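Local coordinates for protein tapirin (Caldicellulosiruptor hydrothermalis, PDB 6N2C) that binds cellulose and probably helps cells of this extremely thermophilic bacterium adhere to it, through a zinc-containing beta-helical C-terminal domain, at residues Asp373-Cys378 with Val391-Cys396; Val354-Asn359 with Val440-Pro445; Asn464-Asp469 with Val534-Gly539; Asp469-Asp474 with Lys566-Ile571; Asn271-Ser276 with Ala290-Cys295. All blocks are in the same frame, centred on the assembly; numbering follows the deposited sequence.

Interaction 1 (Asp373-Cys378 with Val391-Cys396)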
# COMPACT_ATOMS: atom_id res chain seq x y z
N ASP A 373 20.69 -10.50 -16.28
CA ASP A 373 21.31 -11.25 -15.19
C ASP A 373 20.36 -12.10 -14.35
O ASP A 373 20.77 -12.74 -13.34
CB ASP A 373 22.12 -10.32 -14.22
CG ASP A 373 23.02 -11.09 -13.29
OD1 ASP A 373 23.70 -12.06 -13.79
OD2 ASP A 373 23.06 -10.86 -12.06
N THR A 374 19.11 -12.20 -14.78
CA THR A 374 18.10 -12.77 -13.87
C THR A 374 17.91 -14.22 -14.14
O THR A 374 17.85 -14.64 -15.34
CB THR A 374 16.77 -12.00 -14.05
OG1 THR A 374 16.96 -10.63 -13.78
CG2 THR A 374 15.58 -12.54 -13.17
N VAL A 375 17.69 -14.98 -13.04
CA VAL A 375 17.24 -16.31 -13.11
C VAL A 375 15.73 -16.36 -12.84
O VAL A 375 15.27 -15.78 -11.85
CB VAL A 375 17.99 -17.19 -12.09
CG1 VAL A 375 17.56 -18.62 -12.22
CG2 VAL A 375 19.49 -17.03 -12.28
N LEU A 376 14.98 -17.05 -13.68
CA LEU A 376 13.55 -17.24 -13.53
C LEU A 376 13.24 -18.72 -13.29
O LEU A 376 13.71 -19.60 -14.05
CB LEU A 376 12.80 -16.71 -14.74
CG LEU A 376 13.08 -15.21 -14.94
CD1 LEU A 376 14.16 -15.01 -15.97
CD2 LEU A 376 11.86 -14.42 -15.32
N TYR A 377 12.47 -18.99 -12.24
CA TYR A 377 12.03 -20.32 -11.90
C TYR A 377 10.49 -20.37 -12.07
O TYR A 377 9.79 -19.52 -11.52
CB TYR A 377 12.35 -20.66 -10.41
CG TYR A 377 13.76 -20.67 -10.03
CD1 TYR A 377 14.44 -19.54 -9.69
CD2 TYR A 377 14.45 -21.88 -10.04
CE1 TYR A 377 15.77 -19.55 -9.37
CE2 TYR A 377 15.77 -21.92 -9.71
CZ TYR A 377 16.43 -20.79 -9.36
OH TYR A 377 17.77 -20.84 -9.06
N CYS A 378 10.00 -21.34 -12.82
CA CYS A 378 8.59 -21.59 -12.96
C CYS A 378 8.21 -23.07 -13.00
O CYS A 378 9.03 -23.95 -13.36
CB CYS A 378 7.97 -20.80 -14.15
SG CYS A 378 8.63 -21.38 -15.73
N VAL A 391 17.35 -12.87 -20.64
CA VAL A 391 17.58 -13.33 -19.30
C VAL A 391 18.78 -14.19 -19.21
O VAL A 391 19.38 -14.55 -20.24
CB VAL A 391 16.36 -14.08 -18.75
CG1 VAL A 391 15.12 -13.23 -18.91
CG2 VAL A 391 16.10 -15.38 -19.50
N LYS A 392 19.16 -14.54 -17.98
CA LYS A 392 20.32 -15.43 -17.81
C LYS A 392 19.93 -16.90 -17.84
O LYS A 392 20.57 -17.70 -18.51
CB LYS A 392 21.05 -15.05 -16.55
CG LYS A 392 22.31 -15.87 -16.27
CD LYS A 392 23.21 -15.21 -15.24
CE LYS A 392 22.80 -15.54 -13.82
NZ LYS A 392 23.60 -14.75 -12.84
N LYS A 393 18.96 -17.29 -17.03
CA LYS A 393 18.55 -18.70 -16.95
C LYS A 393 17.08 -18.83 -16.66
O LYS A 393 16.51 -18.03 -15.92
CB LYS A 393 19.35 -19.46 -15.86
CG LYS A 393 19.05 -20.94 -15.70
CD LYS A 393 19.88 -21.58 -14.58
CE LYS A 393 19.82 -23.09 -14.64
NZ LYS A 393 20.56 -23.68 -13.47
N ILE A 394 16.45 -19.82 -17.28
CA ILE A 394 15.08 -20.19 -16.92
C ILE A 394 15.13 -21.65 -16.49
O ILE A 394 15.72 -22.51 -17.16
CB ILE A 394 14.12 -19.99 -18.08
CG1 ILE A 394 14.15 -18.54 -18.58
CG2 ILE A 394 12.71 -20.51 -17.79
CD1 ILE A 394 13.33 -18.27 -19.84
N VAL A 395 14.43 -21.92 -15.41
CA VAL A 395 14.21 -23.26 -14.90
C VAL A 395 12.76 -23.54 -14.99
O VAL A 395 11.97 -22.81 -14.41
CB VAL A 395 14.71 -23.34 -13.42
CG1 VAL A 395 14.38 -24.69 -12.81
CG2 VAL A 395 16.20 -23.12 -13.39
N CYS A 396 12.33 -24.60 -15.66
CA CYS A 396 10.93 -24.90 -15.76
C CYS A 396 10.78 -26.37 -15.27
O CYS A 396 11.26 -27.29 -15.93
CB CYS A 396 10.40 -24.75 -17.20
SG CYS A 396 8.69 -25.25 -17.37
O HOH W 1 19.54 -22.83 -10.88
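K392 reaches across to D373 from the corner ahead of strand 393-396. CB packs against the carbonyl oxygen of T374 (K392 CB to T374 O 3.4 Å). CG stands anti to the backbone N (chi1 -178°), CD comes near D373 OD1, and the chain then bends at chi3 (85°), which lays CE against D373 O. The tip, K392 NZ, closes a salt bridge to D373 OD1 at 2.9 Å, meeting it from above the carboxylate plane; the other oxygen, OD2, is held by the backbone N of G352. Beyond this corner, strands 374-378 and 393-396 run parallel, 10° apart, as successive rungs of the beta-helix, so that V375 pairs with K393, L376 with I394 and Y377 with V395 in register. Backbone bonds alternate across the pair, L376 N to K393 O and C378 N to V395 O both at 2.9 Å, with V395 N returning to L376 O. On the side of the sheet that carries Y377 and V395, V395 CB lies 3.7 Å from Y377 CD2, and a water links Y377 OH to K393 NZ, which also pairs with E418. On the side of L376 and I394, L376 CD1 reaches V391 CG1, just before the corner, at 3.6 Å.

Interaction 2 (Val354-Asn359 with Val440-Pro445)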
# COMPACT_ATOMS: atom_id res chain seq x y z
N VAL A 354 16.02 -12.42 -8.88
CA VAL A 354 15.48 -13.75 -9.13
C VAL A 354 13.96 -13.61 -9.17
O VAL A 354 13.40 -12.90 -8.37
CB VAL A 354 15.89 -14.74 -7.96
CG1 VAL A 354 15.35 -16.11 -8.19
CG2 VAL A 354 17.40 -14.79 -7.86
N VAL A 355 13.33 -14.38 -10.04
CA VAL A 355 11.89 -14.44 -10.15
C VAL A 355 11.43 -15.86 -9.92
O VAL A 355 11.99 -16.80 -10.55
CB VAL A 355 11.46 -13.97 -11.55
CG1 VAL A 355 9.95 -14.29 -11.79
CG2 VAL A 355 11.78 -12.53 -11.71
N TYR A 356 10.54 -16.07 -8.94
CA TYR A 356 9.84 -17.33 -8.73
C TYR A 356 8.36 -17.26 -9.09
O TYR A 356 7.67 -16.32 -8.72
CB TYR A 356 9.93 -17.74 -7.27
CG TYR A 356 11.35 -17.89 -6.72
CD1 TYR A 356 12.05 -19.12 -6.85
CD2 TYR A 356 11.95 -16.87 -6.05
CE1 TYR A 356 13.36 -19.22 -6.33
CE2 TYR A 356 13.19 -17.01 -5.49
CZ TYR A 356 13.90 -18.17 -5.65
OH TYR A 356 15.15 -18.27 -5.14
N ALA A 357 7.89 -18.24 -9.81
CA ALA A 357 6.53 -18.36 -10.20
C ALA A 357 6.04 -19.77 -10.27
O ALA A 357 6.77 -20.78 -10.31
CB ALA A 357 6.35 -17.72 -11.60
N ASN A 358 4.73 -19.88 -10.16
CA ASN A 358 3.99 -21.08 -10.53
C ASN A 358 3.84 -21.06 -12.08
O ASN A 358 4.69 -21.59 -12.77
CB ASN A 358 2.67 -21.12 -9.79
CG ASN A 358 1.86 -22.33 -10.13
OD1 ASN A 358 2.42 -23.39 -10.33
ND2 ASN A 358 0.55 -22.19 -10.20
N ASN A 359 2.82 -20.38 -12.62
CA ASN A 359 2.72 -20.18 -14.07
C ASN A 359 3.37 -18.91 -14.49
O ASN A 359 3.23 -17.88 -13.84
CB ASN A 359 1.27 -20.25 -14.52
CG ASN A 359 0.66 -21.60 -14.20
OD1 ASN A 359 1.32 -22.65 -14.34
ND2 ASN A 359 -0.54 -21.59 -13.68
N VAL A 440 14.44 -31.72 -12.53
CA VAL A 440 14.66 -30.34 -12.13
C VAL A 440 13.47 -29.91 -11.23
O VAL A 440 12.30 -30.33 -11.41
CB VAL A 440 14.87 -29.34 -13.34
CG1 VAL A 440 13.57 -29.16 -14.05
CG2 VAL A 440 15.39 -28.05 -12.82
N ASN A 441 13.84 -29.26 -10.11
CA ASN A 441 12.84 -28.93 -9.11
C ASN A 441 13.28 -27.73 -8.33
O ASN A 441 14.45 -27.45 -8.25
CB ASN A 441 12.54 -30.10 -8.15
CG ASN A 441 13.73 -30.38 -7.23
OD1 ASN A 441 13.85 -29.80 -6.14
ND2 ASN A 441 14.70 -31.19 -7.73
N PHE A 442 12.32 -26.99 -7.76
CA PHE A 442 12.67 -25.90 -6.86
C PHE A 442 11.50 -25.68 -5.89
O PHE A 442 10.33 -25.96 -6.17
CB PHE A 442 13.02 -24.57 -7.61
CG PHE A 442 11.88 -24.04 -8.41
CD1 PHE A 442 11.58 -24.62 -9.64
CD2 PHE A 442 11.05 -23.03 -7.90
CE1 PHE A 442 10.52 -24.15 -10.41
CE2 PHE A 442 9.98 -22.59 -8.65
CZ PHE A 442 9.70 -23.18 -9.90
N GLN A 443 11.84 -25.13 -4.76
CA GLN A 443 10.88 -24.92 -3.66
C GLN A 443 11.02 -23.43 -3.35
O GLN A 443 12.05 -22.98 -2.97
CB GLN A 443 11.18 -25.81 -2.39
CG GLN A 443 10.91 -27.31 -2.51
CD GLN A 443 11.94 -27.97 -3.37
OE1 GLN A 443 13.09 -27.89 -3.04
NE2 GLN A 443 11.54 -28.56 -4.51
N ILE A 444 9.94 -22.66 -3.58
CA ILE A 444 10.10 -21.22 -3.54
C ILE A 444 10.23 -20.77 -2.08
O ILE A 444 9.35 -21.12 -1.30
CB ILE A 444 8.85 -20.59 -4.13
CG1 ILE A 444 8.80 -20.90 -5.61
CG2 ILE A 444 8.91 -19.05 -3.92
CD1 ILE A 444 7.45 -20.64 -6.26
N PRO A 445 11.23 -19.96 -1.74
CA PRO A 445 11.50 -19.57 -0.34
C PRO A 445 10.70 -18.29 0.06
O PRO A 445 11.26 -17.22 0.20
CB PRO A 445 12.95 -19.29 -0.35
CG PRO A 445 13.21 -18.75 -1.74
CD PRO A 445 12.34 -19.56 -2.62
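Y356, on strand 354-356, faces I444 of an irregular loop segment whose backbone stays well clear of the strand, the CA atoms of this pair being 6.5 Å apart. The tyrosine carries most of the contact. Its CB sits 3.7 Å from I444 CG2 and as near to I444 CG1, the two side chains sliding past each other in opposite directions. Farther out, P445 covers one face of the ring: P445 CD lies 3.9 Å from the centroid of the Y356 ring and 19° off its normal, a CH-pi contact displaced toward the rim, where the closest ring atom is Y356 CZ at 3.7 Å. F442 comes to the edge instead, its CD2 4.2 Å from Y356 CD1. F442 CG stands between its backbone N and carbonyl carbon (chi1 62°), and A357 O lies at the edge of the F442 ring, in its plane, 3.8 Å from F442 CZ. Both F442 and Y356 also meet the ring of Y377, so the loop after strand 434-436 folds back over the paired tyrosines of two neighbouring rungs. The two segments are thus joined by apolar and aromatic packing, a contact that relies on the fit of shapes more than on directional bonds.

Interaction 3 (Asn464-Asp469 with Val534-Gly539)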
# COMPACT_ATOMS: atom_id res chain seq x y z
N ASN A 464 -8.31 -3.63 21.72
CA ASN A 464 -7.59 -3.79 22.93
C ASN A 464 -7.07 -2.47 23.47
O ASN A 464 -6.92 -2.31 24.68
CB ASN A 464 -6.40 -4.77 22.79
CG ASN A 464 -6.79 -6.20 23.06
OD1 ASN A 464 -7.90 -6.66 22.72
ND2 ASN A 464 -5.75 -7.01 23.54
N TRP A 465 -6.76 -1.51 22.58
CA TRP A 465 -6.10 -0.26 22.91
C TRP A 465 -6.90 1.04 22.73
O TRP A 465 -6.53 2.13 23.23
CB TRP A 465 -4.75 -0.22 22.10
CG TRP A 465 -3.90 -1.39 22.40
CD1 TRP A 465 -3.12 -1.56 23.47
CD2 TRP A 465 -3.81 -2.62 21.62
NE1 TRP A 465 -2.51 -2.80 23.40
CE2 TRP A 465 -2.92 -3.46 22.28
CE3 TRP A 465 -4.40 -3.06 20.44
CZ2 TRP A 465 -2.59 -4.73 21.80
CZ3 TRP A 465 -4.12 -4.31 19.95
CH2 TRP A 465 -3.23 -5.15 20.65
N ILE A 466 -7.98 0.99 21.99
CA ILE A 466 -8.80 2.15 21.77
C ILE A 466 -10.24 1.70 21.78
O ILE A 466 -10.68 0.88 20.98
CB ILE A 466 -8.44 3.02 20.50
CG1 ILE A 466 -9.30 4.24 20.46
CG2 ILE A 466 -8.49 2.24 19.21
CD1 ILE A 466 -8.96 5.33 19.49
N ARG A 467 -11.04 2.34 22.64
CA ARG A 467 -12.40 1.82 22.97
C ARG A 467 -13.33 3.01 22.99
O ARG A 467 -13.66 3.54 24.10
CB ARG A 467 -12.39 1.13 24.34
CG ARG A 467 -11.49 -0.07 24.29
CD ARG A 467 -11.45 -0.85 25.56
NE ARG A 467 -10.42 -1.83 25.51
CZ ARG A 467 -10.04 -2.56 26.55
NH1 ARG A 467 -10.76 -2.56 27.70
NH2 ARG A 467 -8.95 -3.32 26.46
N LEU A 468 -13.82 3.41 21.82
CA LEU A 468 -14.67 4.58 21.77
C LEU A 468 -16.01 4.36 22.46
O LEU A 468 -16.66 5.30 22.88
CB LEU A 468 -14.78 5.15 20.37
CG LEU A 468 -13.43 5.56 19.75
CD1 LEU A 468 -13.60 6.01 18.29
CD2 LEU A 468 -12.69 6.57 20.61
N ASP A 469 -16.41 3.10 22.63
CA ASP A 469 -17.64 2.80 23.39
C ASP A 469 -17.50 3.07 24.86
O ASP A 469 -18.53 3.02 25.57
CB ASP A 469 -18.08 1.35 23.16
CG ASP A 469 -18.73 1.14 21.78
OD1 ASP A 469 -19.08 2.11 21.07
OD2 ASP A 469 -18.96 -0.01 21.44
N VAL A 534 -5.90 16.31 16.35
CA VAL A 534 -6.20 14.89 16.20
C VAL A 534 -7.74 14.84 15.98
O VAL A 534 -8.52 15.55 16.66
CB VAL A 534 -5.77 14.08 17.46
CG1 VAL A 534 -6.36 12.78 17.57
CG2 VAL A 534 -4.29 14.09 17.73
N LEU A 535 -8.19 13.94 15.10
CA LEU A 535 -9.62 13.66 14.88
C LEU A 535 -9.83 12.16 14.94
O LEU A 535 -9.23 11.42 14.12
CB LEU A 535 -10.09 14.21 13.55
CG LEU A 535 -9.92 15.69 13.27
CD1 LEU A 535 -10.25 16.01 11.78
CD2 LEU A 535 -10.66 16.60 14.22
N ILE A 536 -10.64 11.73 15.93
CA ILE A 536 -10.83 10.29 16.31
C ILE A 536 -12.32 10.12 16.39
O ILE A 536 -12.98 10.76 17.24
CB ILE A 536 -10.14 9.92 17.60
CG1 ILE A 536 -8.61 10.08 17.39
CG2 ILE A 536 -10.50 8.50 18.01
CD1 ILE A 536 -7.78 9.86 18.61
N ALA A 537 -12.82 9.25 15.52
CA ALA A 537 -14.30 9.06 15.40
C ALA A 537 -14.68 7.63 15.27
O ALA A 537 -14.02 6.79 14.63
CB ALA A 537 -14.85 9.89 14.27
N ASN A 538 -15.80 7.28 15.95
CA ASN A 538 -16.34 5.91 15.75
C ASN A 538 -17.13 5.87 14.46
O ASN A 538 -17.17 4.81 13.81
CB ASN A 538 -17.26 5.58 16.90
CG ASN A 538 -17.29 4.12 17.23
OD1 ASN A 538 -16.25 3.43 17.28
ND2 ASN A 538 -18.47 3.68 17.63
N GLY A 539 -17.74 6.99 14.04
CA GLY A 539 -18.34 7.09 12.75
C GLY A 539 -17.34 7.57 11.74
O GLY A 539 -16.16 7.68 12.05
O HOH W 2 -19.25 0.78 18.34
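L468 and I536 cross at about a right angle, L468 CD2 resting 3.9 Å from I536 CG2. The same methyl of I536 receives a second side chain, I466, which comes in obliquely and sets its CD1 3.8 Å from I536 CG2. With CG2 anti to the backbone N (chi1 -65° for CG1), I536 thus offers a single branch to two hydrophobic tips of the other segment. The second methyl of L468 takes a different course: CD1 lies over the strand backbone as it leaves its extended path, 3.6 Å from A537 C and 3.5 Å from N538 N. Strand 534-537 belongs to one of the parallel faces of the beta-helix, between strands 186-190 and 513-518, and the segment 464-469, part of the long excursion between helix 451-457 and strand 483-488, lies against the outside of that face. F189 of the neighbouring rung packs beside I466, L468 and I536, extending the apolar patch. Toward the surface the contact turns polar. The amide of N538 flanks L468, its OD1 3.8 Å from L468 CB while hydrogen-bonded to S191 OG. The D469 and N538 side chains also cross at about a right angle, their carboxylate and amide planes 75° apart. A water spans them, donating to D469 OD1 (3.0 Å) and accepting from N538 ND2 (3.1 Å), whereas D469 OD1 and N538 ND2 themselves stand 3.8 Å apart.

Interaction 4 (Asp469-Asp474 with Lys566-Ile571)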
# COMPACT_ATOMS: atom_id res chain seq x y z
N ASP A 469 -16.41 3.10 22.63
CA ASP A 469 -17.64 2.80 23.39
C ASP A 469 -17.50 3.07 24.86
O ASP A 469 -18.53 3.02 25.57
CB ASP A 469 -18.08 1.35 23.16
CG ASP A 469 -18.73 1.14 21.78
OD1 ASP A 469 -19.08 2.11 21.07
OD2 ASP A 469 -18.96 -0.01 21.44
N ASN A 470 -16.27 3.33 25.37
CA ASN A 470 -16.05 3.71 26.73
C ASN A 470 -16.30 5.21 26.95
O ASN A 470 -16.08 5.69 28.06
CB ASN A 470 -14.70 3.27 27.26
CG ASN A 470 -14.65 1.79 27.48
OD1 ASN A 470 -15.74 1.13 27.54
ND2 ASN A 470 -13.46 1.23 27.73
N ILE A 471 -16.72 5.95 25.92
CA ILE A 471 -17.15 7.32 26.09
C ILE A 471 -18.63 7.25 26.53
O ILE A 471 -19.50 7.01 25.69
CB ILE A 471 -17.04 8.15 24.80
CG1 ILE A 471 -15.61 8.21 24.27
CG2 ILE A 471 -17.60 9.51 25.00
CD1 ILE A 471 -15.56 8.66 22.86
N VAL A 472 -18.88 7.46 27.85
CA VAL A 472 -20.25 7.43 28.42
C VAL A 472 -20.69 8.80 28.90
O VAL A 472 -21.81 8.95 29.36
CB VAL A 472 -20.36 6.34 29.52
CG1 VAL A 472 -20.00 5.00 28.91
CG2 VAL A 472 -19.47 6.64 30.72
N GLU A 473 -19.78 9.78 28.84
CA GLU A 473 -20.04 11.17 29.22
C GLU A 473 -19.35 12.08 28.24
O GLU A 473 -18.33 11.70 27.64
CB GLU A 473 -19.50 11.47 30.66
CG GLU A 473 -18.01 11.76 30.84
CD GLU A 473 -17.63 12.22 32.27
OE1 GLU A 473 -18.55 12.24 33.17
OE2 GLU A 473 -16.43 12.57 32.52
N ASP A 474 -19.88 13.28 28.07
CA ASP A 474 -19.14 14.29 27.35
C ASP A 474 -18.09 14.97 28.26
O ASP A 474 -18.30 15.11 29.51
CB ASP A 474 -20.07 15.40 26.85
CG ASP A 474 -21.06 14.93 25.81
OD1 ASP A 474 -20.90 13.82 25.21
OD2 ASP A 474 -21.99 15.70 25.53
N LYS A 566 -10.57 6.90 31.80
CA LYS A 566 -11.82 6.33 31.37
C LYS A 566 -11.67 5.10 30.53
O LYS A 566 -12.69 4.51 30.11
CB LYS A 566 -12.65 7.36 30.67
CG LYS A 566 -12.97 8.65 31.38
CD LYS A 566 -13.46 8.47 32.83
CE LYS A 566 -14.05 9.74 33.36
NZ LYS A 566 -14.12 9.66 34.84
N ASN A 567 -10.46 4.59 30.37
CA ASN A 567 -10.13 3.46 29.54
C ASN A 567 -10.67 3.62 28.11
O ASN A 567 -11.00 2.61 27.43
CB ASN A 567 -10.63 2.11 30.11
CG ASN A 567 -9.95 1.67 31.44
OD1 ASN A 567 -10.40 0.68 32.01
ND2 ASN A 567 -8.87 2.30 31.86
N ILE A 568 -10.70 4.87 27.60
CA ILE A 568 -11.04 5.09 26.21
C ILE A 568 -9.80 4.76 25.37
O ILE A 568 -9.89 4.32 24.22
CB ILE A 568 -11.55 6.54 26.00
CG1 ILE A 568 -12.83 6.74 26.69
CG2 ILE A 568 -11.67 6.87 24.50
CD1 ILE A 568 -13.17 8.17 26.97
N ILE A 569 -8.62 4.95 25.95
CA ILE A 569 -7.39 4.36 25.42
C ILE A 569 -6.68 3.62 26.49
O ILE A 569 -6.83 3.90 27.67
CB ILE A 569 -6.48 5.44 24.74
CG1 ILE A 569 -6.01 6.48 25.78
CG2 ILE A 569 -7.22 6.08 23.58
CD1 ILE A 569 -4.99 7.49 25.28
N LYS A 570 -5.93 2.61 26.07
CA LYS A 570 -5.05 1.86 26.96
C LYS A 570 -3.70 1.86 26.26
O LYS A 570 -3.65 1.52 25.02
CB LYS A 570 -5.58 0.39 27.16
CG LYS A 570 -6.80 0.30 28.09
CD LYS A 570 -6.84 -1.02 28.91
CE LYS A 570 -7.92 -0.95 29.97
NZ LYS A 570 -8.02 -2.25 30.72
N ILE A 571 -2.64 2.12 27.03
CA ILE A 571 -1.27 2.14 26.49
C ILE A 571 -0.51 1.03 27.16
O ILE A 571 -0.44 1.00 28.40
CB ILE A 571 -0.57 3.48 26.68
CG1 ILE A 571 -1.34 4.62 25.98
CG2 ILE A 571 0.89 3.41 26.18
CD1 ILE A 571 -0.88 6.00 26.43
O HOH W 3 -15.51 4.67 30.92
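N470 turns its CG anti to its carbonyl carbon (chi1 -73°), beside the backbone N, and from there its amide extends to the carbonyl of N567. N567 itself has positive phi (51°), as the C-prime residue of the Schellman motif that ends helix 557-565. The resulting bond, N470 ND2 to N567 O, is 2.8 Å long and nearly straight at the hydrogen (172°). The acceptor lies in the amide plane of N470, while the donor sits above the carbonyl plane of N567. Close by, a water donates to both N470 O and K566 O, at 3.1 and 2.9 Å, bridging the two backbones. On the inner side, I471 and I568 cross at about a right angle, with I471 CG1 3.6 Å from I568 CD1; I568 also lays CG1 against N470 O. I471 further packs on V487 of strand 483-488, and I568 on L563 of the helix. At the exposed margin E473 OE2, in the conformer given, is hydrogen-bonded to Y562 OH and lies 4.4 Å from K566 NZ, too far for a salt bridge; this placement is tentative. The contact therefore joins a helix end to a loop by one direct amide-to-carbonyl bond, a shared water and a small buried isoleucine pair.

Interaction 5 (Asn271-Ser276 with Ala290-Cys295)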
# COMPACT_ATOMS: atom_id res chain seq x y z
N ASN A 271 8.40 2.89 2.30
CA ASN A 271 9.83 2.71 2.66
C ASN A 271 10.10 1.50 3.54
O ASN A 271 11.21 1.25 3.88
CB ASN A 271 10.38 3.97 3.25
CG ASN A 271 10.34 5.06 2.26
OD1 ASN A 271 10.69 4.81 1.12
ND2 ASN A 271 9.92 6.22 2.63
N SER A 272 9.13 0.73 3.89
CA SER A 272 9.45 -0.60 4.50
C SER A 272 8.51 -1.67 4.07
O SER A 272 8.96 -2.64 3.50
CB SER A 272 9.46 -0.43 6.03
OG SER A 272 9.57 -1.67 6.70
N LEU A 273 7.22 -1.53 4.29
CA LEU A 273 6.28 -2.63 4.01
C LEU A 273 4.99 -2.09 3.41
O LEU A 273 4.37 -1.20 4.03
CB LEU A 273 5.95 -3.37 5.32
CG LEU A 273 4.97 -4.55 5.28
CD1 LEU A 273 5.31 -5.59 4.21
CD2 LEU A 273 4.77 -5.24 6.64
N LEU A 274 4.54 -2.71 2.29
CA LEU A 274 3.22 -2.40 1.68
C LEU A 274 2.55 -3.71 1.61
O LEU A 274 3.09 -4.65 0.97
CB LEU A 274 3.45 -1.82 0.25
CG LEU A 274 2.23 -1.50 -0.55
CD1 LEU A 274 1.46 -0.44 0.20
CD2 LEU A 274 2.63 -0.95 -1.88
N PHE A 275 1.38 -3.85 2.26
CA PHE A 275 0.73 -5.14 2.37
C PHE A 275 -0.74 -4.96 2.10
O PHE A 275 -1.38 -4.18 2.80
CB PHE A 275 0.94 -5.70 3.82
CG PHE A 275 0.65 -7.13 3.97
CD1 PHE A 275 -0.67 -7.62 3.86
CD2 PHE A 275 1.69 -8.05 4.21
CE1 PHE A 275 -0.93 -8.98 4.00
CE2 PHE A 275 1.39 -9.37 4.35
CZ PHE A 275 0.11 -9.85 4.22
N SER A 276 -1.29 -5.75 1.18
CA SER A 276 -2.73 -5.77 1.00
C SER A 276 -3.20 -7.21 0.87
O SER A 276 -2.53 -8.03 0.28
CB SER A 276 -3.20 -4.98 -0.22
OG SER A 276 -4.61 -4.88 -0.27
N ALA A 290 8.42 0.69 -3.71
CA ALA A 290 8.30 -0.14 -2.53
C ALA A 290 9.59 -0.84 -2.18
O ALA A 290 10.49 -1.06 -2.99
CB ALA A 290 7.23 -1.18 -2.77
N ASN A 291 9.69 -1.24 -0.92
CA ASN A 291 10.74 -2.15 -0.47
C ASN A 291 10.17 -3.54 -0.45
O ASN A 291 10.38 -4.27 -1.41
CB ASN A 291 11.31 -1.66 0.88
CG ASN A 291 12.13 -0.35 0.78
OD1 ASN A 291 12.61 0.10 -0.31
ND2 ASN A 291 12.28 0.30 1.95
N ALA A 292 9.40 -3.96 0.59
CA ALA A 292 8.70 -5.22 0.55
C ALA A 292 7.23 -4.95 0.21
O ALA A 292 6.61 -4.05 0.81
CB ALA A 292 8.82 -5.94 1.91
N LEU A 293 6.68 -5.78 -0.67
CA LEU A 293 5.30 -5.65 -1.10
C LEU A 293 4.67 -7.03 -1.08
O LEU A 293 5.19 -7.99 -1.67
CB LEU A 293 5.31 -5.01 -2.53
CG LEU A 293 3.95 -4.77 -3.17
CD1 LEU A 293 4.13 -3.76 -4.31
CD2 LEU A 293 3.26 -5.97 -3.69
N PHE A 294 3.53 -7.15 -0.39
CA PHE A 294 2.75 -8.33 -0.41
C PHE A 294 1.34 -7.96 -0.93
O PHE A 294 0.78 -6.98 -0.48
CB PHE A 294 2.51 -8.92 1.01
CG PHE A 294 3.74 -9.43 1.73
CD1 PHE A 294 4.68 -8.52 2.19
CD2 PHE A 294 3.85 -10.78 2.10
CE1 PHE A 294 5.76 -8.98 2.98
CE2 PHE A 294 4.91 -11.19 2.87
CZ PHE A 294 5.85 -10.30 3.29
N CYS A 295 0.73 -8.77 -1.82
CA CYS A 295 -0.63 -8.50 -2.21
C CYS A 295 -1.25 -9.74 -2.78
O CYS A 295 -0.54 -10.69 -3.04
CB CYS A 295 -0.78 -7.26 -3.16
SG CYS A 295 0.02 -7.62 -4.77
O HOH W 4 13.34 2.77 1.70
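F275 and F294 carry the aromatic part of this contact, on one face of two parallel strands in register. Their planes are 26° apart but slid, so the rings barely overlap, and F294 CB instead sits over the F275 face, 3.8 Å from its centroid, in a CH-pi contact. The two CG atoms leave the backbone differently, F275 CG anti to its N (chi1 -164°) and F294 CG anti to its carbonyl carbon (chi1 -66°). Among the aliphatic contacts, L273 CD1 touches F294 CD1 at 3.6 Å, and on the other face L274 and L293 lie side by side, L274 CD2 to L293 CD1 4.0 Å. Backbone bonds form the parallel ladder: A292 N to S272 O (3.2 Å), L274 N to A292 O, F294 N to L274 O and S276 N to F294 O, the last three all 2.9 Å. Polar side chains gather at the corner before the strands, where N271 ND2 is hydrogen-bonded to E269 OE2 and the placement of the N291 amide is doubtful. The pair forms two consecutive rungs of the beta-helix: strand 252-255 flanks it beyond 273-276, F313 and Y315 meet the F294 ring from the next rung, and I453 of helix 451-457 packs over L273 and F275.

In the fold
Interactions 1 and 5 are of one kind, parallel rungs on the same face of the beta-helix held by backbone ladders, with centres about 24 Å apart; interaction 5 is the more buried and lies near the middle of the chain. Interactions 2, 3 and 4 instead involve chain lying outside the rungs: the loops between strands 434-436 and 483-488, and in interaction 4 also the segment after helix 557-565. Interaction 2 is a surface contact, mainly apolar and aromatic, and touches interaction 1 because strands 354-356 and 374-378 are neighbours. Interaction 3 is buried and mostly aliphatic, whereas interaction 4, which shares D469 with it, joins two loops with polar and water-mediated bonds. These last two lie across the chain's centre from interactions 1 and 2.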